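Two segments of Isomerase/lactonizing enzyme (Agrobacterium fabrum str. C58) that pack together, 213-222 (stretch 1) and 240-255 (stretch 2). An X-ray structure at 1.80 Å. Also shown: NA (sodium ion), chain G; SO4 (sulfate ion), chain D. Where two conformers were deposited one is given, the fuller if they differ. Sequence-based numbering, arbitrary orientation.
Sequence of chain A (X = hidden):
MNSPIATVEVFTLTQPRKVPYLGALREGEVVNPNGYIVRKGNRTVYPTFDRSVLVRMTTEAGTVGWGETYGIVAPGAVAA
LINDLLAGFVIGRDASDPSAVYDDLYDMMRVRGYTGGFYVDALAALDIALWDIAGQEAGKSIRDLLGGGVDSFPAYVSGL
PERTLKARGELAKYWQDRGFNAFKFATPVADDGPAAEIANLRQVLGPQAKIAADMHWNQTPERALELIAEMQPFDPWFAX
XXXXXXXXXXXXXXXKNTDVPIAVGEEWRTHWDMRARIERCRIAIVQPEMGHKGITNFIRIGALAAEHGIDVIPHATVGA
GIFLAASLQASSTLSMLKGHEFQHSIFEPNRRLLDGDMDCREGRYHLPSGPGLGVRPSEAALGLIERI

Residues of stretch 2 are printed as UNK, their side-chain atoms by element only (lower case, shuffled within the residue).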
# COMPACT_ATOMS: atom_id res chain seq x y z
N ALA A 213 4.33 23.06 -14.01
CA ALA A 213 3.05 23.10 -13.34
C ALA A 213 2.76 21.79 -12.64
O ALA A 213 2.69 20.74 -13.28
CB ALA A 213 1.93 23.40 -14.33
N ASP A 214 2.59 21.87 -11.32
CA ASP A 214 2.09 20.73 -10.55
C ASP A 214 0.55 20.77 -10.54
O ASP A 214 -0.10 21.59 -9.86
CB ASP A 214 2.70 20.71 -9.14
CG ASP A 214 2.09 19.63 -8.23
OD1 ASP A 214 1.49 18.65 -8.75
OD2 ASP A 214 2.19 19.77 -6.99
N MET A 215 -0.02 19.84 -11.30
CA MET A 215 -1.45 19.82 -11.54
C MET A 215 -2.21 19.10 -10.44
O MET A 215 -3.45 19.14 -10.41
CB MET A 215 -1.73 19.18 -12.89
CG MET A 215 -1.26 20.06 -14.04
SD MET A 215 -1.72 19.33 -15.60
CE MET A 215 -3.47 19.77 -15.61
N HIS A 216 -1.46 18.46 -9.54
CA HIS A 216 -1.97 18.08 -8.23
C HIS A 216 -3.19 17.17 -8.34
O HIS A 216 -4.13 17.30 -7.55
CB HIS A 216 -2.30 19.32 -7.40
CG HIS A 216 -1.73 19.28 -6.02
ND1 HIS A 216 -0.44 19.67 -5.74
CD2 HIS A 216 -2.28 18.88 -4.84
CE1 HIS A 216 -0.21 19.52 -4.45
NE2 HIS A 216 -1.31 19.04 -3.88
N TRP A 217 -3.16 16.27 -9.32
CA TRP A 217 -4.06 15.09 -9.42
C TRP A 217 -5.56 15.27 -9.76
O TRP A 217 -6.11 14.47 -10.50
CB TRP A 217 -3.93 14.16 -8.21
CG TRP A 217 -2.54 13.71 -7.90
CD1 TRP A 217 -1.86 12.66 -8.50
CD2 TRP A 217 -1.67 14.23 -6.89
NE1 TRP A 217 -0.62 12.52 -7.92
CE2 TRP A 217 -0.47 13.47 -6.94
CE3 TRP A 217 -1.78 15.28 -5.96
CZ2 TRP A 217 0.61 13.73 -6.09
CZ3 TRP A 217 -0.70 15.53 -5.12
CH2 TRP A 217 0.47 14.75 -5.19
N ASN A 218 -6.21 16.29 -9.18
CA ASN A 218 -7.67 16.31 -9.10
C ASN A 218 -8.33 16.87 -10.36
O ASN A 218 -9.02 17.90 -10.34
CB ASN A 218 -8.19 16.94 -7.79
CG ASN A 218 -7.77 18.40 -7.60
OD1 ASN A 218 -6.72 18.84 -8.06
ND2 ASN A 218 -8.62 19.16 -6.89
N GLN A 219 -8.09 16.17 -11.46
CA GLN A 219 -8.67 16.44 -12.79
C GLN A 219 -9.08 15.12 -13.40
O GLN A 219 -8.39 14.10 -13.24
CB GLN A 219 -7.62 16.98 -13.78
CG GLN A 219 -7.29 18.41 -13.69
CD GLN A 219 -6.29 18.67 -12.62
OE1 GLN A 219 -5.31 17.92 -12.44
NE2 GLN A 219 -6.51 19.74 -11.88
N THR A 220 -10.17 15.13 -14.17
CA THR A 220 -10.37 14.18 -15.26
C THR A 220 -9.33 14.32 -16.31
O THR A 220 -8.83 15.38 -16.47
CB THR A 220 -11.74 14.34 -15.97
OG1 THR A 220 -11.88 15.66 -16.44
CG2 THR A 220 -12.86 14.03 -15.06
N PRO A 221 -9.02 13.27 -17.04
CA PRO A 221 -8.05 13.43 -18.15
C PRO A 221 -8.34 14.52 -19.18
O PRO A 221 -7.41 15.19 -19.66
CB PRO A 221 -8.02 12.06 -18.83
CG PRO A 221 -8.97 11.21 -18.10
CD PRO A 221 -9.37 11.85 -16.83
N GLU A 222 -9.63 14.70 -19.48
CA GLU A 222 -10.10 15.69 -20.43
C GLU A 222 -9.86 17.10 -19.91
O GLU A 222 -9.33 17.95 -20.63
CB GLU A 222 -11.57 15.43 -20.78
CG GLU A 222 -11.78 14.15 -21.64
CD GLU A 222 -11.78 12.84 -20.83
OE1 GLU A 222 -12.16 12.85 -19.65
OE2 GLU A 222 -11.39 11.80 -21.39
N UNK A 240 2.98 18.08 -14.17
CA UNK A 240 3.17 17.01 -13.20
C UNK A 240 1.81 16.55 -12.66
O UNK A 240 0.92 17.38 -12.42
o UNK A 240 5.75 18.08 -9.94
c UNK A 240 4.81 17.31 -9.66
c UNK A 240 3.96 16.73 -10.77
o UNK A 240 4.60 16.94 -8.48
c UNK A 240 4.09 17.49 -12.07
N UNK A 241 1.65 15.23 -12.48
CA UNK A 241 0.47 14.63 -11.81
C UNK A 241 -0.86 15.16 -12.39
O UNK A 241 -1.66 15.80 -11.68
c UNK A 241 0.53 14.86 -10.27
N UNK A 242 -1.07 14.96 -13.71
CA UNK A 242 -2.27 15.51 -14.35
C UNK A 242 -3.59 14.88 -13.88
O UNK A 242 -4.64 15.54 -13.90
c UNK A 242 -1.13 14.04 -15.84
c UNK A 242 -0.22 14.23 -14.67
c UNK A 242 -2.03 15.21 -15.83
N UNK A 243 -3.54 13.61 -13.48
CA UNK A 243 -4.75 12.86 -13.07
C UNK A 243 -4.47 12.07 -11.80
O UNK A 243 -3.33 12.04 -11.33
c UNK A 243 -5.77 12.72 -15.37
c UNK A 243 -5.28 11.92 -14.19
c UNK A 243 -4.22 10.95 -14.63
N UNK A 244 -5.49 11.42 -11.24
CA UNK A 244 -5.31 10.59 -10.05
C UNK A 244 -4.32 9.47 -10.30
O UNK A 244 -4.21 8.96 -11.42
c UNK A 244 -7.63 11.03 -9.23
c UNK A 244 -7.66 11.82 -8.03
c UNK A 244 -8.30 13.62 -6.00
c UNK A 244 -6.84 11.89 -6.89
c UNK A 244 -8.79 12.65 -8.11
c UNK A 244 -7.17 12.79 -5.89
n UNK A 244 -9.41 12.39 -9.30
c UNK A 244 -8.71 11.42 -9.97
c UNK A 244 -9.13 13.55 -7.09
c UNK A 244 -6.64 10.00 -9.59
N UNK A 245 -3.59 9.10 -9.25
CA UNK A 245 -2.57 8.04 -9.32
C UNK A 245 -3.10 6.71 -9.87
O UNK A 245 -2.44 6.04 -10.67
c UNK A 245 -2.00 7.74 -7.91
c UNK A 245 -0.77 6.84 -8.03
o UNK A 245 -1.66 8.96 -7.24
N UNK A 246 -4.30 6.35 -9.46
CA UNK A 246 -4.85 5.03 -9.80
C UNK A 246 -5.28 4.94 -11.26
O UNK A 246 -5.43 3.85 -11.82
o UNK A 246 -6.63 6.32 -5.70
c UNK A 246 -6.19 6.26 -6.86
c UNK A 246 -6.03 4.72 -8.88
c UNK A 246 -5.76 4.90 -7.41
o UNK A 246 -6.08 7.29 -7.59
N UNK A 247 -5.46 6.11 -11.89
CA UNK A 247 -6.08 6.25 -13.21
C UNK A 247 -5.03 6.15 -14.32
O UNK A 247 -4.75 7.14 -14.99
o UNK A 247 -8.13 8.89 -14.79
c UNK A 247 -7.67 7.76 -14.54
o UNK A 247 -7.84 6.78 -15.30
c UNK A 247 -6.84 7.59 -13.26
N UNK A 248 -4.44 4.95 -14.49
CA UNK A 248 -3.39 4.71 -15.49
C UNK A 248 -3.93 4.91 -16.92
O UNK A 248 -3.23 5.46 -17.77
c UNK A 248 -1.69 3.00 -16.44
c UNK A 248 -2.71 3.31 -15.30
c UNK A 248 -2.00 3.23 -13.94
c UNK A 248 -1.63 1.82 -13.48
N UNK A 249 -5.18 4.51 -17.17
CA UNK A 249 -5.85 4.79 -18.45
C UNK A 249 -5.95 6.30 -18.73
O UNK A 249 -5.72 6.74 -19.86
c UNK A 249 -7.24 4.15 -18.47
N UNK A 250 -6.29 7.07 -17.69
CA UNK A 250 -6.36 8.52 -17.79
C UNK A 250 -5.02 9.20 -18.01
O UNK A 250 -4.92 10.16 -18.78
N UNK A 251 -3.99 8.70 -17.33
CA UNK A 251 -2.61 9.16 -17.54
C UNK A 251 -2.14 8.86 -18.96
O UNK A 251 -1.52 9.72 -19.62
c UNK A 251 -1.65 8.52 -16.51
c UNK A 251 0.64 8.17 -15.58
c UNK A 251 -0.17 8.96 -16.57
c UNK A 251 -0.04 10.46 -16.29
N UNK A 252 -2.46 7.65 -19.43
CA UNK A 252 -2.20 7.27 -20.83
C UNK A 252 -2.81 8.27 -21.81
O UNK A 252 -2.12 8.78 -22.70
c UNK A 252 -2.55 5.45 -22.58
c UNK A 252 -2.68 5.86 -21.12
o UNK A 252 -2.64 3.56 -24.00
o UNK A 252 -3.10 3.20 -21.90
c UNK A 252 -2.78 3.96 -22.84
N UNK A 253 -4.10 8.55 -21.63
CA UNK A 253 -4.80 9.50 -22.49
C UNK A 253 -4.16 10.89 -22.47
O UNK A 253 -3.93 11.48 -23.53
c UNK A 253 -7.04 10.64 -22.95
n UNK A 253 -10.64 11.23 -23.99
c UNK A 253 -6.29 9.56 -22.15
c UNK A 253 -9.20 11.52 -23.79
c UNK A 253 -8.54 10.50 -22.87
N UNK A 254 -3.85 11.41 -21.28
CA UNK A 254 -3.24 12.75 -21.16
C UNK A 254 -1.91 12.78 -21.90
O UNK A 254 -1.66 13.69 -22.71
c UNK A 254 -4.40 13.51 -19.06
c UNK A 254 -2.22 14.50 -19.62
c UNK A 254 -3.06 13.22 -19.69
N UNK A 255 -1.09 11.75 -21.66
CA UNK A 255 0.31 11.73 -22.10
C UNK A 255 0.45 11.56 -23.62
O UNK A 255 1.47 11.92 -24.19
o UNK A 255 0.76 9.35 -21.90
c UNK A 255 1.08 10.63 -21.39
NA NA G . 6.15 15.67 -7.43
S SO4 D . 0.80 17.73 -1.06
O1 SO4 D . 0.36 16.41 -0.62
O2 SO4 D . -0.41 18.54 -1.28
O3 SO4 D . 1.63 18.36 -0.04
O4 SO4 D . 1.55 17.59 -2.30
O HOH W 1 2.26 16.40 -7.33
O HOH W 2 -8.63 11.20 -13.35
O HOH W 3 5.24 13.37 -8.97
O HOH W 4 8.30 16.67 -7.52

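Position 240 lies beside Asp 214 in a parallel bridge: its backbone N donates to Ala 213 O (2.8 Å) and its backbone O accepts from Met 215 N (2.9 Å). Three side-chain carbons in a row end in two oxygens, one of them a ligand of the sodium ion, which identifies Glu 240. Its OE2 lies 2.3 Å from NA and 3.6 Å from Asp 214 OD1; water 1 lies 2.7 Å from Glu 240 OE2 and 2.8 Å from Asp 214 OD1, between the two acids.

Position 241 has one side-chain carbon, set squarely over the five-membered ring of Trp 217, 3.6 Å from its centroid. This is Ala 241, whose backbone O accepts from Trp 217 N (2.8 Å). At 242 three carbons close a ring onto the backbone N, so the residue is Pro 242; its CB packs 4.1 Å from Met 215 SD.

Position 243 shows three carbons, forked at the first, with one branch tip 4.0 Å from Pro 221 CD. The residue is Val 243, and that tip is CG1, also 3.6 Å from Gln 219 O. Its CA makes a CA-H...O contact with Trp 217 O at 3.3 Å.

The side chain of 244 carries fused five- and six-membered rings with eight carbons and one nitrogen, an indole, hence Trp 244. CA to CB points away, yet the ring comes back to stretch 1: CE3 is 3.9 Å from Trp 217 CB, CZ2 is 3.6 Å from Asn 218 CB, and Trp 217 O lies over one ring face.

At 245 the first carbon bears one oxygen and one carbon, giving Thr 245, whose OG1 stands 3.8 Å from Trp 217 NE1. Position 246 has three carbons, the last with two oxygens; this is Glu 246, which makes no contact with stretch 1. Position 247 is one carbon shorter, two carbons and two oxygens, therefore Asp 247. Asp 247 OD1 caps the following helix, accepting from the backbone N of 250 at 2.9 Å. Water 2 donates to both Asp 247 OD2 (2.8 Å) and Gln 219 O (2.9 Å).

Position 248 has four carbons forked at the first, one arm two carbons long: Ile 248. Position 249 has a single carbon: Ala 249. Neither touches stretch 1. Position 250 has no side-chain atom and is Gly 250, its O 3.6 Å from Pro 221 CB. Position 251 has four carbons forked at the second, Leu 251, and position 252 three carbons ending in two oxygens, Glu 252; both are out of contact.

At 253 four carbons in a row end in nitrogen: Lys 253, whose NZ forms a salt bridge with Glu 222 OE2 (2.8 Å). Position 254 has three carbons forked at the first: Val 254, with CG2 3.9 Å from Pro 221 CB. Position 255 has one carbon and one oxygen: Ser 255.

The contact thus begins with backbone pairing, continues through Trp 217 against Ala 241 and Trp 244, and ends with Pro 221 packed against Val 243 and the helix, beside an exposed salt bridge.

Stretch 2 (240-255) EAPVWTEDIAGLEKVS
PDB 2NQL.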